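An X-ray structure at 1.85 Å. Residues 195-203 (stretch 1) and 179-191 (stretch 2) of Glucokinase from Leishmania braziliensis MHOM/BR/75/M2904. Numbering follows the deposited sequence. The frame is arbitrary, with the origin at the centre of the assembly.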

ATOM      1  N   PRO A 195      10.174   5.952  23.455  1.00 33.32           N
ATOM      2  CA  PRO A 195      11.489   5.974  22.801  1.00 34.48           C
ATOM      3  C   PRO A 195      11.481   5.247  21.458  1.00 33.95           C
ATOM      4  O   PRO A 195      10.746   4.271  21.301  1.00 32.49           O
ATOM      5  CB  PRO A 195      12.387   5.203  23.784  1.00 31.80           C
ATOM      6  CG  PRO A 195      11.615   5.128  25.069  1.00 33.61           C
ATOM      7  CD  PRO A 195      10.181   5.117  24.670  1.00 33.86           C
ATOM      8  N   ALA A 196      12.287   5.712  20.505  1.00 33.72           N
ATOM      9  CA  ALA A 196      12.434   5.017  19.224  1.00 32.78           C
ATOM     10  C   ALA A 196      12.852   3.571  19.467  1.00 30.46           C
ATOM     11  O   ALA A 196      13.712   3.323  20.290  1.00 28.84           O
ATOM     12  CB  ALA A 196      13.462   5.723  18.348  1.00 32.51           C
ATOM     13  N   GLY A 197      12.222   2.622  18.779  1.00 30.35           N
ATOM     14  CA  GLY A 197      12.612   1.222  18.884  1.00 30.79           C
ATOM     15  C   GLY A 197      11.879   0.502  19.998  1.00 30.52           C
ATOM     16  O   GLY A 197      11.987  -0.703  20.126  1.00 29.68           O
ATOM     17  N   SER A 198      11.124   1.248  20.804  1.00 30.66           N
ATOM     18  CA  SER A 198      10.382   0.651  21.917  1.00 27.63           C
ATOM     19  C   SER A 198       9.057   0.109  21.429  1.00 28.42           C
ATOM     20  O   SER A 198       8.438  -0.723  22.078  1.00 27.68           O
ATOM     21  CB  SER A 198      10.148   1.687  23.005  1.00 34.14           C
ATOM     22  OG  SER A 198      11.390   2.177  23.467  1.00 42.42           O
ATOM     23  N   THR A 199       8.633   0.602  20.270  1.00 24.74           N
ATOM     24  CA  THR A 199       7.325   0.285  19.711  1.00 23.53           C
ATOM     25  C   THR A 199       7.409   0.686  18.252  1.00 27.46           C
ATOM     26  O   THR A 199       8.301   1.465  17.891  1.00 28.13           O
ATOM     27  CB  THR A 199       6.229   1.111  20.412  1.00 31.45           C
ATOM     28  OG1 THR A 199       4.970   0.918  19.751  1.00 25.82           O
ATOM     29  CG2 THR A 199       6.597   2.586  20.399  1.00 26.66           C
ATOM     30  N   ILE A 200       6.541   0.152  17.394  1.00 24.36           N
ATOM     31  CA  ILE A 200       6.447   0.711  16.039  1.00 24.51           C
ATOM     32  C   ILE A 200       5.661   2.009  16.122  1.00 27.58           C
ATOM     33  O   ILE A 200       5.804   2.896  15.282  1.00 27.11           O
ATOM     34  CB  ILE A 200       5.762  -0.228  15.023  1.00 25.05           C
ATOM     35  CG1 ILE A 200       4.370  -0.649  15.504  1.00 27.20           C
ATOM     36  CG2 ILE A 200       6.632  -1.454  14.745  1.00 24.82           C
ATOM     37  CD1 ILE A 200       3.511  -1.242  14.383  1.00 32.46           C
ATOM     38  N   GLY A 201       4.833   2.122  17.154  1.00 27.39           N
ATOM     39  CA  GLY A 201       4.060   3.337  17.366  1.00 28.96           C
ATOM     40  C   GLY A 201       2.809   3.416  16.512  1.00 25.44           C
ATOM     41  O   GLY A 201       2.506   2.492  15.756  1.00 25.06           O
ATOM     42  N   ARG A 202       2.068   4.517  16.650  1.00 23.10           N
ATOM     43  CA  ARG A 202       0.831   4.723  15.894  1.00 29.70           C
ATOM     44  C   ARG A 202       1.081   5.393  14.543  1.00 30.50           C
ATOM     45  O   ARG A 202       0.882   6.608  14.376  1.00 29.97           O
ATOM     46  CB  ARG A 202      -0.168   5.551  16.702  1.00 32.88           C
ATOM     47  CG  ARG A 202      -0.516   4.925  18.034  1.00 35.53           C
ATOM     48  CD  ARG A 202      -2.008   4.707  18.168  1.00 43.64           C
ATOM     49  NE  ARG A 202      -2.315   3.907  19.348  1.00 44.71           N
ATOM     50  CZ  ARG A 202      -2.928   4.372  20.426  1.00 52.14           C
ATOM     51  NH1 ARG A 202      -3.334   5.636  20.469  1.00 55.57           N
ATOM     52  NH2 ARG A 202      -3.155   3.564  21.453  1.00 52.46           N
ATOM     53  N   GLY A 203       1.512   4.585  13.582  1.00 26.46           N
ATOM     54  CA  GLY A 203       1.760   5.044  12.230  1.00 26.34           C
ATOM     55  C   GLY A 203       2.102   3.858  11.356  1.00 24.91           C
ATOM     56  O   GLY A 203       2.138   2.711  11.829  1.00 25.38           O
TER
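Stretch 2 (179-191) KVMWKGTQWDALS

Two chain segments can pack closely without a direct hydrogen bond between them when a large side chain of one is laid against the backbone of the other. Residues 195-203 and 179-191 of this glucokinase illustrate the principle. Stretch 1 has no regular helix or strand. Stretch 2 opens in a strand, entered earlier in the chain, that includes Lys 179 and Val 180, turns a corner at Met 181, passes through a type I turn from Gly 184 to Trp 187, and continues into a short, weakly bonded helix at about 187-190. Ala 196 and Gly 197 lie nearest Lys 183 and Val 180 (Ala 196 CA to Lys 183 CA 6.5 Å, Gly 197 CA to Val 180 CA 5.6 Å), and Gly 201 and Arg 202 nearest Ser 191 and Leu 190 (Gly 201 CA to Ser 191 CA 6.0 Å, Arg 202 CA to Leu 190 CA 7.1 Å); within each of these two groups the stretches run in opposite sequence order. The contact buries 410 Å² in all, and Trp 187, pointing toward stretch 1, is its centrepiece.

Pro 195 begins a type II turn that ends at Ser 198, closed by a backbone hydrogen bond of 3.1 Å from Ser 198 N to Pro 195 O. The CB of Pro 195 points away from stretch 2, so its contact is made by the backbone: Pro 195 C lies 3.5 Å from Trp 187 NE1. Ala 196 follows, and its small side chain fits over the indole. Ala 196 CB sits 4.1 Å from the centroid of the five-membered ring of Trp 187 and only 10° off the ring normal, a CH-pi contact over the face. Ala 196 CB also reaches Lys 183 CG at 4.1 Å and Val 180 CG2 at 4.2 Å, so one alanine touches three parts of stretch 2. Proximity is not bonding, however: Ala 196 N and Trp 187 NE1 are 3.2 Å apart, but both are donors. Ala 196 N instead gives its hydrogen to water 1 at 2.9 Å, and that water also accepts a weak bond of 3.4 Å from Lys 183 NZ. The lysine ammonium group is held in turn by a salt bridge, Lys 183 NZ to Asp 188 OD1, at 2.6 Å.

At Gly 197 the chain passes close to Val 180, with Gly 197 CA 3.8 Å from Val 180 CG2. A CB here would clash with that methyl, and the backbone angles of 89/-7 by themselves call for glycine. Ser 198 makes no contact, but Thr 199 returns to the indole, placing Thr 199 CG2 3.8 Å and Thr 199 O 3.4 Å from Trp 187 CH2. Ile 200 turns its CB away and offers its carbonyl near the plane of the ring, with Ile 200 O 3.5 Å from Trp 187 CZ3. Gly 201 N, also at the ring edge, lies 4.2 Å from Trp 187 CH2 and donates to Thr 199 OG1 at 2.9 Å, a bond that ties this bend together within stretch 1.

Beyond the tryptophan, Leu 190 takes over: Leu 190 CD2 is 4.2 Å from Arg 202 O. Water 2 bridges the two backbones here, donating to Arg 202 O at 2.8 Å and to Leu 190 O at 3.0 Å.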

ATOM      1  N   LYS A 179      16.604  -3.378  16.672  1.00 26.44           N
ATOM      2  CA  LYS A 179      17.471  -2.276  17.098  1.00 29.56           C
ATOM      3  C   LYS A 179      17.286  -1.108  16.153  1.00 29.90           C
ATOM      4  O   LYS A 179      17.003  -1.310  14.966  1.00 27.86           O
ATOM      5  CB  LYS A 179      18.945  -2.693  17.062  1.00 29.59           C
ATOM      6  CG  LYS A 179      19.421  -3.449  18.267  1.00 35.65           C
ATOM      7  CD  LYS A 179      20.737  -2.858  18.765  1.00 41.30           C
ATOM      8  CE  LYS A 179      20.925  -3.087  20.267  1.00 51.08           C
ATOM      9  NZ  LYS A 179      21.748  -2.004  20.907  1.00 51.88           N
ATOM     10  N   VAL A 180      17.493   0.104  16.655  1.00 28.51           N
ATOM     11  CA  VAL A 180      17.338   1.292  15.835  1.00 27.66           C
ATOM     12  C   VAL A 180      18.539   1.477  14.937  1.00 30.36           C
ATOM     13  O   VAL A 180      19.674   1.477  15.405  1.00 30.82           O
ATOM     14  CB  VAL A 180      17.163   2.546  16.696  1.00 26.58           C
ATOM     15  CG1 VAL A 180      17.103   3.800  15.827  1.00 31.00           C
ATOM     16  CG2 VAL A 180      15.912   2.411  17.517  1.00 23.00           C
ATOM     17  N   MET A 181      18.296   1.600  13.641  1.00 28.25           N
ATOM     18  CA  MET A 181      19.371   1.985  12.740  1.00 30.92           C
ATOM     19  C   MET A 181      19.543   3.498  12.828  1.00 32.29           C
ATOM     20  O   MET A 181      20.659   3.998  13.023  1.00 29.76           O
ATOM     21  CB  MET A 181      19.068   1.542  11.312  1.00 29.09           C
ATOM     22  CG  MET A 181      18.965   0.049  11.180  1.00 28.03           C
ATOM     23  SD  MET A 181      18.391  -0.583   9.587  1.00 27.81           S
ATOM     24  CE  MET A 181      19.452   0.332   8.467  1.00 27.35           C
ATOM     25  N   TRP A 182      18.430   4.219  12.678  1.00 31.74           N
ATOM     26  CA  TRP A 182      18.406   5.660  12.865  1.00 31.76           C
ATOM     27  C   TRP A 182      17.000   6.181  13.138  1.00 31.09           C
ATOM     28  O   TRP A 182      15.998   5.636  12.658  1.00 28.88           O
ATOM     29  CB  TRP A 182      19.048   6.398  11.690  1.00 29.50           C
ATOM     30  CG  TRP A 182      18.431   6.110  10.353  1.00 32.54           C
ATOM     31  CD1 TRP A 182      17.235   6.582   9.878  1.00 30.87           C
ATOM     32  CD2 TRP A 182      18.994   5.312   9.306  1.00 31.57           C
ATOM     33  NE1 TRP A 182      17.018   6.108   8.604  1.00 31.08           N
ATOM     34  CE2 TRP A 182      18.087   5.331   8.228  1.00 30.70           C
ATOM     35  CE3 TRP A 182      20.181   4.581   9.176  1.00 30.22           C
ATOM     36  CZ2 TRP A 182      18.331   4.643   7.033  1.00 29.03           C
ATOM     37  CZ3 TRP A 182      20.428   3.904   7.988  1.00 30.65           C
ATOM     38  CH2 TRP A 182      19.513   3.944   6.929  1.00 29.45           C
ATOM     39  N   LYS A 183      16.935   7.238  13.929  1.00 27.91           N
ATOM     40  CA  LYS A 183      15.669   7.784  14.353  1.00 29.31           C
ATOM     41  C   LYS A 183      15.256   8.846  13.349  1.00 29.28           C
ATOM     42  O   LYS A 183      16.062   9.684  12.958  1.00 30.63           O
ATOM     43  CB  LYS A 183      15.813   8.367  15.752  1.00 34.90           C
ATOM     44  CG  LYS A 183      14.579   9.050  16.293  1.00 32.98           C
ATOM     45  CD  LYS A 183      14.869   9.640  17.665  1.00 39.38           C
ATOM     46  CE  LYS A 183      13.855  10.697  18.003  1.00 36.80           C
ATOM     47  NZ  LYS A 183      13.969  11.185  19.415  1.00 45.27           N
ATOM     48  N   GLY A 184      14.005   8.796  12.912  1.00 28.82           N
ATOM     49  CA  GLY A 184      13.498   9.779  11.971  1.00 27.85           C
ATOM     50  C   GLY A 184      13.072  11.067  12.641  1.00 26.40           C
ATOM     51  O   GLY A 184      12.782  11.097  13.834  1.00 29.29           O
ATOM     52  N   THR A 185      13.007  12.136  11.857  1.00 27.40           N
ATOM     53  CA  THR A 185      12.663  13.455  12.377  1.00 29.61           C
ATOM     54  C   THR A 185      11.246  13.545  12.926  1.00 33.36           C
ATOM     55  O   THR A 185      10.931  14.450  13.698  1.00 36.31           O
ATOM     56  CB  THR A 185      12.777  14.511  11.278  1.00 30.19           C
ATOM     57  OG1 THR A 185      12.028  14.074  10.144  1.00 31.18           O
ATOM     58  CG2 THR A 185      14.213  14.714  10.865  1.00 30.38           C
ATOM     59  N   GLN A 186      10.386  12.626  12.503  1.00 32.74           N
ATOM     60  CA  GLN A 186       8.971  12.674  12.843  1.00 32.90           C
ATOM     61  C   GLN A 186       8.617  11.766  14.014  1.00 29.22           C
ATOM     62  O   GLN A 186       7.447  11.687  14.410  1.00 30.14           O
ATOM     63  CB  GLN A 186       8.145  12.260  11.619  1.00 39.43           C
ATOM     64  CG  GLN A 186       6.686  12.715  11.648  1.00 41.87           C
ATOM     65  CD  GLN A 186       5.894  12.254  10.433  1.00 40.28           C
ATOM     66  OE1 GLN A 186       6.204  11.236   9.821  1.00 42.77           O
ATOM     67  NE2 GLN A 186       4.862  13.012  10.083  1.00 44.16           N
ATOM     68  N   TRP A 187       9.611  11.057  14.552  1.00 30.04           N
ATOM     69  CA  TRP A 187       9.344  10.099  15.626  1.00 31.20           C
ATOM     70  C   TRP A 187       8.741  10.761  16.865  1.00 32.95           C
ATOM     71  O   TRP A 187       7.660  10.365  17.316  1.00 34.14           O
ATOM     72  CB  TRP A 187      10.589   9.270  16.024  1.00 27.12           C
ATOM     73  CG  TRP A 187      10.218   8.370  17.179  1.00 31.76           C
ATOM     74  CD1 TRP A 187      10.495   8.560  18.511  1.00 32.24           C
ATOM     75  CD2 TRP A 187       9.423   7.186  17.098  1.00 26.59           C
ATOM     76  NE1 TRP A 187       9.925   7.548  19.261  1.00 26.78           N
ATOM     77  CE2 TRP A 187       9.262   6.692  18.413  1.00 30.04           C
ATOM     78  CE3 TRP A 187       8.841   6.482  16.036  1.00 26.76           C
ATOM     79  CZ2 TRP A 187       8.539   5.524  18.687  1.00 30.43           C
ATOM     80  CZ3 TRP A 187       8.117   5.330  16.311  1.00 26.88           C
ATOM     81  CH2 TRP A 187       7.974   4.859  17.623  1.00 30.66           C
ATOM     82  N   ASP A 188       9.429  11.771  17.402  1.00 33.81           N
ATOM     83  CA  ASP A 188       9.009  12.426  18.646  1.00 37.06           C
ATOM     84  C   ASP A 188       7.609  13.018  18.558  1.00 36.78           C
ATOM     85  O   ASP A 188       6.837  12.956  19.507  1.00 36.63           O
ATOM     86  CB  ASP A 188      10.003  13.526  19.059  1.00 38.92           C
ATOM     87  CG  ASP A 188      11.363  12.979  19.450  1.00 41.27           C
ATOM     88  OD1 ASP A 188      11.451  11.786  19.801  1.00 40.13           O
ATOM     89  OD2 ASP A 188      12.342  13.754  19.407  1.00 40.86           O
ATOM     90  N   ALA A 189       7.280  13.585  17.405  1.00 34.82           N
ATOM     91  CA  ALA A 189       5.985  14.220  17.239  1.00 35.20           C
ATOM     92  C   ALA A 189       4.854  13.198  17.273  1.00 38.21           C
ATOM     93  O   ALA A 189       3.718  13.529  17.609  1.00 41.09           O
ATOM     94  CB  ALA A 189       5.954  15.020  15.954  1.00 36.34           C
ATOM     95  N   LEU A 190       5.167  11.949  16.937  1.00 32.93           N
ATOM     96  CA  LEU A 190       4.133  10.919  16.841  1.00 32.42           C
ATOM     97  C   LEU A 190       4.259   9.804  17.867  1.00 31.88           C
ATOM     98  O   LEU A 190       3.432   8.902  17.881  1.00 33.78           O
ATOM     99  CB  LEU A 190       4.123  10.295  15.435  1.00 35.38           C
ATOM    100  CG  LEU A 190       3.074  10.873  14.480  1.00 40.29           C
ATOM    101  CD1 LEU A 190       3.379  12.315  14.150  1.00 38.25           C
ATOM    102  CD2 LEU A 190       2.978  10.037  13.219  1.00 35.58           C
ATOM    103  N   SER A 191       5.282   9.860  18.719  1.00 32.79           N
ATOM    104  CA  SER A 191       5.657   8.703  19.541  1.00 31.89           C
ATOM    105  C   SER A 191       4.865   8.573  20.829  1.00 38.07           C
ATOM    106  O   SER A 191       4.965   7.553  21.507  1.00 32.86           O
ATOM    107  CB  SER A 191       7.123   8.791  19.940  1.00 33.25           C
ATOM    108  OG  SER A 191       7.315   9.887  20.819  1.00 35.11           O
TER
HETATM  109  O   HOH W   1      13.480   8.322  21.183  1.00 41.09           O
HETATM  110  O   HOH W   2       1.085   8.808  16.069  1.00 34.69           O